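PDB 2UZ2: xenavidin from Xenopus tropicalis, which binds biotin inside an eight-stranded antiparallel beta-barrel, as a frog member of the avidin family that assembles into a tetramer. Local coordinates for residues L16-I21 and F36-L41; E23-N28 and G53-T58; S40-T45 and W69-S74. All coordinates share one frame; numbering follows the deposited sequence.

Contact 1: L16-I21 and F36-L41; sequences LGSNLI and FTSVSL. With BTN (biotin), chain D.
S18 and T37 lie next to each other at the ureido head of biotin and grip it from the two segments. The hydroxyl of S18 donates to the ureido oxygen, OG to O3 of biotin 2.7 Å, while the neighbouring ring nitrogen N2 donates its N-H to OG1 of T37 at 2.8 Å. Each hydroxyl is committed by a second bond. S18 OG also accepts from the backbone N of S38, 3.0 Å away and nearly straight at 170°, which leaves the serine proton for the ligand. T37 OG1 donates to O of V39, in the plane of that carbonyl and on a lone pair, at 2.7 Å. OG1 of T37, anti to the backbone N (chi1 -174°), lies on the side where both V39 O and biotin N2 are met. V39 adds a methyl, CG2, packed 3.6 Å from biotin C4, and the L16 side chain crosses that of V39 at about a right angle, its CD1 4.0 Å from CG2 of V39. Behind this first shell, N19 and F36 form an antiparallel hydrogen-bonded pair, with F36 N to N19 O at 2.8 Å and the reciprocal bond closing the ring. N14 and Y35 also bond the ligand, N14 OD1 accepts from S18 N, and W109 of a second subunit packs on V39. The turn entering strand 19-25 and the loop leaving strand 30-36 together form the ureido-binding end of the avidin barrel pocket.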
loop_
_atom_site.group_PDB
_atom_site.type_symbol
_atom_site.label_atom_id
_atom_site.label_comp_id
_atom_site.label_asym_id
_atom_site.label_seq_id
_atom_site.Cartn_x
_atom_site.Cartn_y
_atom_site.Cartn_z
ATOM N N LEU B 16 -7.843 10.002 -14.340
ATOM C CA LEU B 16 -8.429 8.937 -15.170
ATOM C C LEU B 16 -9.797 9.334 -15.738
ATOM O O LEU B 16 -10.294 8.683 -16.668
ATOM C CB LEU B 16 -8.551 7.633 -14.381
ATOM C CG LEU B 16 -7.301 6.960 -13.794
ATOM C CD1 LEU B 16 -7.664 6.077 -12.555
ATOM C CD2 LEU B 16 -6.619 6.188 -14.870
ATOM N N GLY B 17 -10.383 10.411 -15.219
ATOM C CA GLY B 17 -11.709 10.902 -15.662
ATOM C C GLY B 17 -12.869 10.409 -14.816
ATOM O O GLY B 17 -14.042 10.773 -15.069
ATOM N N SER B 18 -12.555 9.636 -13.778
ATOM C CA SER B 18 -13.581 9.161 -12.847
ATOM C C SER B 18 -14.191 10.339 -12.103
ATOM O O SER B 18 -13.523 11.344 -11.891
ATOM C CB SER B 18 -13.013 8.162 -11.837
ATOM O OG SER B 18 -12.454 7.069 -12.548
ATOM N N ASN B 19 -15.457 10.186 -11.749
ATOM C CA ASN B 19 -16.238 11.254 -11.161
ATOM C C ASN B 19 -16.677 10.877 -9.747
ATOM O O ASN B 19 -17.375 9.869 -9.560
ATOM C CB ASN B 19 -17.435 11.470 -12.086
ATOM C CG ASN B 19 -18.378 12.525 -11.605
ATOM O OD1 ASN B 19 -17.954 13.596 -11.154
ATOM N ND2 ASN B 19 -19.685 12.260 -11.740
ATOM N N LEU B 20 -16.276 11.688 -8.750
ATOM C CA LEU B 20 -16.639 11.474 -7.345
ATOM C C LEU B 20 -17.679 12.539 -7.001
ATOM O O LEU B 20 -17.426 13.701 -7.255
ATOM C CB LEU B 20 -15.393 11.622 -6.458
ATOM C CG LEU B 20 -15.649 11.860 -4.960
ATOM C CD1 LEU B 20 -16.303 10.606 -4.289
ATOM C CD2 LEU B 20 -14.330 12.271 -4.289
ATOM N N ILE B 21 -18.832 12.143 -6.483
ATOM C CA ILE B 21 -19.853 13.156 -6.091
ATOM C C ILE B 21 -20.148 12.941 -4.632
ATOM O O ILE B 21 -20.500 11.843 -4.210
ATOM C CB ILE B 21 -21.148 13.083 -6.934
ATOM C CG1 ILE B 21 -20.817 13.298 -8.412
ATOM C CG2 ILE B 21 -22.172 14.176 -6.412
ATOM C CD1 ILE B 21 -22.046 13.251 -9.334
ATOM N N PHE B 36 -18.399 7.290 -10.055
ATOM C CA PHE B 36 -18.523 6.715 -11.362
ATOM C C PHE B 36 -17.117 6.505 -11.928
ATOM O O PHE B 36 -16.408 7.470 -12.291
ATOM C CB PHE B 36 -19.356 7.528 -12.350
ATOM C CG PHE B 36 -19.539 6.784 -13.648
ATOM C CD1 PHE B 36 -20.624 5.970 -13.824
ATOM C CD2 PHE B 36 -18.547 6.805 -14.626
ATOM C CE1 PHE B 36 -20.804 5.254 -15.000
ATOM C CE2 PHE B 36 -18.679 6.060 -15.810
ATOM C CZ PHE B 36 -19.820 5.272 -15.992
ATOM N N THR B 37 -16.700 5.259 -11.990
ATOM C CA THR B 37 -15.317 5.022 -12.448
ATOM C C THR B 37 -15.160 4.971 -13.978
ATOM O O THR B 37 -15.986 4.401 -14.690
ATOM C CB THR B 37 -14.710 3.754 -11.819
ATOM O OG1 THR B 37 -13.339 3.682 -12.215
ATOM C CG2 THR B 37 -15.445 2.511 -12.303
ATOM N N SER B 38 -14.077 5.549 -14.489
ATOM C CA SER B 38 -13.814 5.523 -15.922
ATOM C C SER B 38 -13.020 4.273 -16.284
ATOM O O SER B 38 -12.826 3.965 -17.478
ATOM C CB SER B 38 -13.063 6.777 -16.353
ATOM O OG SER B 38 -13.944 7.875 -16.437
ATOM N N VAL B 39 -12.584 3.552 -15.253
ATOM C CA VAL B 39 -11.799 2.316 -15.383
ATOM C C VAL B 39 -12.281 1.165 -14.490
ATOM O O VAL B 39 -12.807 1.377 -13.426
ATOM C CB VAL B 39 -10.274 2.541 -15.162
ATOM C CG1 VAL B 39 -9.722 3.493 -16.215
ATOM C CG2 VAL B 39 -9.982 3.005 -13.752
ATOM N N SER B 40 -12.115 -0.071 -14.954
ATOM C CA SER B 40 -12.497 -1.192 -14.109
ATOM C C SER B 40 -11.631 -2.401 -14.411
ATOM O O SER B 40 -10.891 -2.405 -15.378
ATOM C CB SER B 40 -13.978 -1.530 -14.317
ATOM O OG SER B 40 -14.207 -1.894 -15.664
ATOM N N LEU B 41 -11.683 -3.389 -13.526
ATOM C CA LEU B 41 -11.043 -4.688 -13.767
ATOM C C LEU B 41 -11.965 -5.535 -14.648
ATOM O O LEU B 41 -11.519 -6.212 -15.592
ATOM C CB LEU B 41 -10.799 -5.412 -12.438
ATOM C CG LEU B 41 -9.915 -4.786 -11.379
ATOM C CD1 LEU B 41 -10.066 -5.506 -10.062
ATOM C CD2 LEU B 41 -8.475 -4.854 -11.849
HETATM C C11 BTN D . -14.053 -3.666 -10.564
HETATM O O11 BTN D . -14.065 -4.789 -10.007
HETATM O O12 BTN D . -13.722 -3.620 -11.774
HETATM C C10 BTN D . -14.430 -2.403 -9.812
HETATM C C9 BTN D . -13.921 -1.141 -10.500
HETATM C C8 BTN D . -12.537 -0.737 -9.960
HETATM C C7 BTN D . -12.214 0.729 -10.188
HETATM C C2 BTN D . -10.847 1.130 -9.616
HETATM S S1 BTN D . -10.881 1.170 -7.947
HETATM C C6 BTN D . -9.452 2.310 -7.872
HETATM C C5 BTN D . -9.286 3.075 -9.174
HETATM N N1 BTN D . -9.703 4.480 -9.139
HETATM C C3 BTN D . -10.694 4.694 -10.016
HETATM O O3 BTN D . -11.134 5.943 -10.493
HETATM N N2 BTN D . -11.198 3.535 -10.430
HETATM C C4 BTN D . -10.269 2.447 -10.159
HETATM O O HOH W 1 -12.737 9.388 -18.855
#

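Contact 2: E23-N28 and G53-T58; sequences ESVSQN and GYQKLT
At one end of the antiparallel avidin barrel, the turn that leaves strand 19-25 folds over the end of strand 49-55. Strand 30-36 runs between the two in the sheet, so the segments meet through side chains, in part against backbone carbonyls, and the CA atoms of Q27 and L57 stay 8.0 Å apart. Both methyls of V25 rest against the amide oxygen of Q55, CG1 and CG2 each 3.5 Å from OE1, and the two side chains cross at about a right angle. The two branches of L57 divide: CD2 meets the strand, 4.1 Å from CG1 of V25, whereas CD1 lies near the carbonyls of the turn, 3.4 Å from O of Q27 and slightly farther from O of S26. N28 meets the ring of Y54 loosely, its O 4.2 Å from CD1, while its side-chain OD1 is tied to the backbone N of E30. F31 of the intervening strand packs against both V25 and Q55, and the Y54 ring also meets that of H68 of a third subunit. Extended beyond CG, Q55 turns its amide to the carbonyl of the next residue. There NE2 donates to O of K56 at 2.8 Å with an angle of 164° at the hydrogen; K56 O lies close to the amide plane of Q55, although the nitrogen stands above the plane of the K56 carbonyl.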
loop_
_atom_site.group_PDB
_atom_site.type_symbol
_atom_site.label_atom_id
_atom_site.label_comp_id
_atom_site.label_asym_id
_atom_site.label_seq_id
_atom_site.Cartn_x
_atom_site.Cartn_y
_atom_site.Cartn_z
ATOM N N GLU B 23 -22.672 14.043 -1.817
ATOM C CA GLU B 23 -24.049 14.553 -1.801
ATOM C C GLU B 23 -24.277 15.449 -0.585
ATOM O O GLU B 23 -24.932 16.480 -0.683
ATOM C CB GLU B 23 -25.055 13.383 -1.723
ATOM C CG GLU B 23 -25.224 12.527 -2.989
ATOM C CD GLU B 23 -25.745 11.081 -2.716
ATOM O OE1 GLU B 23 -26.046 10.697 -1.539
ATOM O OE2 GLU B 23 -25.856 10.305 -3.687
ATOM N N SER B 24 -23.770 15.019 0.563
ATOM C CA SER B 24 -24.070 15.688 1.829
ATOM C C SER B 24 -23.012 15.355 2.873
ATOM O O SER B 24 -22.434 14.261 2.820
ATOM C CB SER B 24 -25.450 15.234 2.315
ATOM O OG SER B 24 -25.876 15.989 3.427
ATOM N N VAL B 25 -22.776 16.287 3.808
ATOM C CA VAL B 25 -21.843 16.074 4.903
ATOM C C VAL B 25 -22.570 16.475 6.197
ATOM O O VAL B 25 -23.072 17.588 6.297
ATOM C CB VAL B 25 -20.565 16.929 4.758
ATOM C CG1 VAL B 25 -19.614 16.735 5.959
ATOM C CG2 VAL B 25 -19.801 16.572 3.430
ATOM N N SER B 26 -22.596 15.559 7.152
ATOM C CA SER B 26 -23.257 15.808 8.438
ATOM C C SER B 26 -22.292 16.379 9.470
ATOM O O SER B 26 -21.084 16.371 9.273
ATOM C CB SER B 26 -23.870 14.500 8.934
ATOM O OG SER B 26 -24.872 14.082 8.028
ATOM N N GLN B 27 -22.844 16.856 10.586
ATOM C CA GLN B 27 -22.030 17.503 11.619
ATOM C C GLN B 27 -21.062 16.539 12.298
ATOM O O GLN B 27 -20.089 16.973 12.920
ATOM C CB GLN B 27 -22.915 18.213 12.645
ATOM C CG GLN B 27 -23.773 17.283 13.482
ATOM C CD GLN B 27 -24.380 17.988 14.661
ATOM O OE1 GLN B 27 -23.713 18.756 15.349
ATOM N NE2 GLN B 27 -25.631 17.700 14.932
ATOM N N ASN B 28 -21.299 15.234 12.149
ATOM C CA ASN B 28 -20.392 14.268 12.773
ATOM C C ASN B 28 -19.303 13.897 11.784
ATOM O O ASN B 28 -18.492 12.987 12.040
ATOM C CB ASN B 28 -21.123 12.999 13.230
ATOM C CG ASN B 28 -21.704 12.200 12.102
ATOM O OD1 ASN B 28 -21.884 12.677 10.965
ATOM N ND2 ASN B 28 -21.982 10.916 12.389
ATOM N N GLY B 53 -18.624 7.588 3.903
ATOM C CA GLY B 53 -17.347 7.830 4.548
ATOM C C GLY B 53 -17.459 8.939 5.565
ATOM O O GLY B 53 -18.566 9.292 6.023
ATOM N N TYR B 54 -16.292 9.422 5.960
ATOM C CA TYR B 54 -16.207 10.521 6.950
ATOM C C TYR B 54 -15.095 11.453 6.590
ATOM O O TYR B 54 -14.046 11.007 6.098
ATOM C CB TYR B 54 -15.827 10.000 8.312
ATOM C CG TYR B 54 -16.781 9.092 9.024
ATOM C CD1 TYR B 54 -17.854 9.577 9.761
ATOM C CD2 TYR B 54 -16.516 7.727 8.990
ATOM C CE1 TYR B 54 -18.702 8.669 10.442
ATOM C CE2 TYR B 54 -17.268 6.872 9.629
ATOM C CZ TYR B 54 -18.341 7.288 10.324
ATOM O OH TYR B 54 -19.068 6.326 10.942
ATOM N N GLN B 55 -15.322 12.734 6.892
ATOM C CA GLN B 55 -14.249 13.719 6.908
ATOM C C GLN B 55 -14.122 14.322 8.279
ATOM O O GLN B 55 -15.117 14.375 9.030
ATOM C CB GLN B 55 -14.481 14.828 5.877
ATOM C CG GLN B 55 -15.684 15.742 6.134
ATOM C CD GLN B 55 -15.652 17.034 5.355
ATOM O OE1 GLN B 55 -16.489 17.234 4.477
ATOM N NE2 GLN B 55 -14.710 17.934 5.666
ATOM N N LYS B 56 -12.930 14.805 8.572
ATOM C CA LYS B 56 -12.771 15.791 9.647
ATOM C C LYS B 56 -13.319 17.133 9.193
ATOM O O LYS B 56 -13.206 17.481 8.020
ATOM C CB LYS B 56 -11.322 15.973 10.028
ATOM C CG LYS B 56 -10.625 14.703 10.330
ATOM C CD LYS B 56 -11.153 14.033 11.558
ATOM C CE LYS B 56 -10.681 12.640 11.580
ATOM N NZ LYS B 56 -10.950 11.839 12.844
ATOM N N LEU B 57 -13.900 17.886 10.123
ATOM C CA LEU B 57 -14.439 19.216 9.795
ATOM C C LEU B 57 -13.453 20.309 10.234
ATOM O O LEU B 57 -13.789 21.244 10.907
ATOM C CB LEU B 57 -15.848 19.367 10.389
ATOM C CG LEU B 57 -16.851 18.463 9.654
ATOM C CD1 LEU B 57 -18.151 18.370 10.446
ATOM C CD2 LEU B 57 -17.167 19.008 8.259
ATOM N N THR B 58 -12.213 20.153 9.778
ATOM C CA THR B 58 -11.093 20.980 10.171
ATOM C C THR B 58 -10.562 21.683 8.935
ATOM O O THR B 58 -10.957 21.365 7.813
ATOM C CB THR B 58 -9.904 20.073 10.699
ATOM O OG1 THR B 58 -9.442 19.209 9.667
ATOM C CG2 THR B 58 -10.325 19.258 11.936
#

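Contact 3: S40-T45 and W69-S74; sequences SLTNST and WAFSDS. With BTN (biotin), chain D.
The carboxylate end of the biotin pocket is built from two loops of the avidin barrel, 40-45 and 69-74, which meet around the ring of F71 and share the ligand's acid group. CG2 of T42 comes up at the edge of the F71 ring, near its plane, 3.6 Å from CD1. T45 adds its backbone O, 3.3 Å from CB of F71, and CB of W69 lies over one face of the ring, offset toward the rim. A water also bridges the loops: it donates to O of F71 and is hydrogen-bonded to T42 OG1 and S44 OG. The threonine hydroxyl also accepts from N of S44, an ST turn, and S72 OG accepts from N of S74 in a second one.

The two carboxylate oxygens are divided between the loops. O12 takes the backbone amides of L41 and T42; the bond from T42 N to O12 of biotin is 3.2 Å long and nearly straight at 168°. O11 receives both hydroxyls of the other loop, from S74 OG at 2.8 Å and from S72 OG at 3.0 Å. Biotin C9 sits over the centre of one face of the W69 indole, 3.9 Å from the ring plane, and CZ2 of W69 reaches the sulphur S1 at 3.7 Å. NE1 of W69 is hydrogen-bonded to OG1 of T76, which probably helps to fix the indole's rotation. An alanine at W69 would probably leave the biotin chain and sulphur without this flat wall, opening a gap beside them. With four N-H and O-H donors on the acid and no cationic side chain among them, these two loops probably hold the carboxylate charge by neutral dipoles.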
loop_
_atom_site.group_PDB
_atom_site.type_symbol
_atom_site.label_atom_id
_atom_site.label_comp_id
_atom_site.label_asym_id
_atom_site.label_seq_id
_atom_site.Cartn_x
_atom_site.Cartn_y
_atom_site.Cartn_z
ATOM N N SER B 40 -12.115 -0.071 -14.954
ATOM C CA SER B 40 -12.497 -1.192 -14.109
ATOM C C SER B 40 -11.631 -2.401 -14.411
ATOM O O SER B 40 -10.891 -2.405 -15.378
ATOM C CB SER B 40 -13.978 -1.530 -14.317
ATOM O OG SER B 40 -14.207 -1.894 -15.664
ATOM N N LEU B 41 -11.683 -3.389 -13.526
ATOM C CA LEU B 41 -11.043 -4.688 -13.767
ATOM C C LEU B 41 -11.965 -5.535 -14.648
ATOM O O LEU B 41 -11.519 -6.212 -15.592
ATOM C CB LEU B 41 -10.799 -5.412 -12.438
ATOM C CG LEU B 41 -9.915 -4.786 -11.379
ATOM C CD1 LEU B 41 -10.066 -5.506 -10.062
ATOM C CD2 LEU B 41 -8.475 -4.854 -11.849
ATOM N N THR B 42 -13.262 -5.483 -14.328
ATOM C CA THR B 42 -14.297 -6.268 -15.004
ATOM C C THR B 42 -14.606 -5.792 -16.429
ATOM O O THR B 42 -14.274 -4.660 -16.795
ATOM C CB THR B 42 -15.615 -6.283 -14.173
ATOM O OG1 THR B 42 -16.502 -7.259 -14.718
ATOM C CG2 THR B 42 -16.336 -4.912 -14.180
ATOM N N ASN B 43 -15.238 -6.669 -17.208
ATOM C CA ASN B 43 -15.734 -6.298 -18.536
ATOM C C ASN B 43 -17.214 -5.928 -18.487
ATOM O O ASN B 43 -17.809 -5.547 -19.504
ATOM C CB ASN B 43 -15.461 -7.394 -19.577
ATOM C CG ASN B 43 -14.080 -7.280 -20.198
ATOM O OD1 ASN B 43 -13.331 -6.338 -19.924
ATOM N ND2 ASN B 43 -13.735 -8.242 -21.036
ATOM N N SER B 44 -17.797 -6.003 -17.287
ATOM C CA SER B 44 -19.201 -5.630 -17.076
ATOM C C SER B 44 -19.356 -4.134 -17.273
ATOM O O SER B 44 -18.386 -3.391 -17.140
ATOM C CB SER B 44 -19.692 -6.035 -15.673
ATOM O OG SER B 44 -19.575 -7.445 -15.494
ATOM N N THR B 45 -20.569 -3.721 -17.620
ATOM C CA THR B 45 -20.927 -2.326 -17.805
ATOM C C THR B 45 -20.736 -1.603 -16.479
ATOM O O THR B 45 -21.281 -2.010 -15.439
ATOM C CB THR B 45 -22.400 -2.197 -18.288
ATOM O OG1 THR B 45 -22.555 -2.958 -19.489
ATOM C CG2 THR B 45 -22.807 -0.740 -18.557
ATOM N N TRP B 69 -19.096 -1.160 -5.272
ATOM C CA TRP B 69 -19.290 -1.202 -6.732
ATOM C C TRP B 69 -20.564 -1.966 -7.038
ATOM O O TRP B 69 -20.735 -3.103 -6.576
ATOM C CB TRP B 69 -18.097 -1.883 -7.427
ATOM C CG TRP B 69 -16.819 -1.157 -7.155
ATOM C CD1 TRP B 69 -15.786 -1.598 -6.379
ATOM C CD2 TRP B 69 -16.450 0.149 -7.627
ATOM N NE1 TRP B 69 -14.780 -0.648 -6.340
ATOM C CE2 TRP B 69 -15.171 0.440 -7.093
ATOM C CE3 TRP B 69 -17.084 1.104 -8.448
ATOM C CZ2 TRP B 69 -14.487 1.652 -7.356
ATOM C CZ3 TRP B 69 -16.415 2.324 -8.697
ATOM C CH2 TRP B 69 -15.129 2.579 -8.165
ATOM N N ALA B 70 -21.397 -1.370 -7.888
ATOM C CA ALA B 70 -22.697 -1.923 -8.216
ATOM C C ALA B 70 -22.647 -3.019 -9.277
ATOM O O ALA B 70 -23.659 -3.688 -9.533
ATOM C CB ALA B 70 -23.636 -0.771 -8.659
ATOM N N PHE B 71 -21.476 -3.230 -9.884
ATOM C CA PHE B 71 -21.365 -4.035 -11.100
ATOM C C PHE B 71 -20.302 -5.133 -10.971
ATOM O O PHE B 71 -20.003 -5.843 -11.940
ATOM C CB PHE B 71 -21.070 -3.111 -12.294
ATOM C CG PHE B 71 -19.857 -2.256 -12.097
ATOM C CD1 PHE B 71 -18.601 -2.710 -12.468
ATOM C CD2 PHE B 71 -19.987 -0.990 -11.529
ATOM C CE1 PHE B 71 -17.467 -1.937 -12.268
ATOM C CE2 PHE B 71 -18.888 -0.206 -11.298
ATOM C CZ PHE B 71 -17.613 -0.655 -11.654
ATOM N N SER B 72 -19.734 -5.274 -9.776
ATOM C CA SER B 72 -18.701 -6.294 -9.532
ATOM C C SER B 72 -18.704 -6.696 -8.059
ATOM O O SER B 72 -19.386 -6.040 -7.246
ATOM C CB SER B 72 -17.312 -5.766 -9.921
ATOM O OG SER B 72 -16.833 -4.941 -8.912
ATOM N N ASP B 73 -17.972 -7.770 -7.722
ATOM C CA ASP B 73 -17.881 -8.178 -6.303
ATOM C C ASP B 73 -16.711 -7.544 -5.558
ATOM O O ASP B 73 -16.395 -7.943 -4.418
ATOM C CB ASP B 73 -17.868 -9.714 -6.167
ATOM C CG ASP B 73 -19.148 -10.360 -6.700
ATOM O OD1 ASP B 73 -20.224 -9.723 -6.614
ATOM O OD2 ASP B 73 -19.078 -11.502 -7.214
ATOM N N SER B 74 -16.120 -6.503 -6.159
ATOM C CA SER B 74 -15.007 -5.746 -5.562
ATOM C C SER B 74 -15.457 -4.632 -4.629
ATOM O O SER B 74 -16.632 -4.245 -4.615
ATOM C CB SER B 74 -14.181 -5.091 -6.675
ATOM O OG SER B 74 -13.677 -6.082 -7.557
HETATM C C11 BTN D . -14.053 -3.666 -10.564
HETATM O O11 BTN D . -14.065 -4.789 -10.007
HETATM O O12 BTN D . -13.722 -3.620 -11.774
HETATM C C10 BTN D . -14.430 -2.403 -9.812
HETATM C C9 BTN D . -13.921 -1.141 -10.500
HETATM C C8 BTN D . -12.537 -0.737 -9.960
HETATM C C7 BTN D . -12.214 0.729 -10.188
HETATM C C2 BTN D . -10.847 1.130 -9.616
HETATM S S1 BTN D . -10.881 1.170 -7.947
HETATM C C6 BTN D . -9.452 2.310 -7.872
HETATM C C5 BTN D . -9.286 3.075 -9.174
HETATM N N1 BTN D . -9.703 4.480 -9.139
HETATM C C3 BTN D . -10.694 4.694 -10.016
HETATM O O3 BTN D . -11.134 5.943 -10.493
HETATM N N2 BTN D . -11.198 3.535 -10.430
HETATM C C4 BTN D . -10.269 2.447 -10.159
HETATM O O HOH W 2 -18.374 -7.802 -12.901
#

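Overall arrangement
From the N terminus, residues 16-21 lead into strand 19-25, which runs on into 23-28, so contacts 1 and 2 adjoin in sequence although their centres lie 22 Å apart on opposite sides of the chain's centre. Contact 1 closes the hairpin of strands 19-25 and 30-36; contact 2 opens inside it at 23-28 and closes beyond it at 53-58, so the two cross. Contact 3 begins on S40 and L41, where contact 1 ends, and closes at 69-74 after 53-58, thus crossing contact 2 as well. Contacts 1 and 3 meet through T37 against W69 and F71, joining both ends of the biotin pocket, whereas contact 2 ties strands 19-25 and 49-55 at the far end of the barrel.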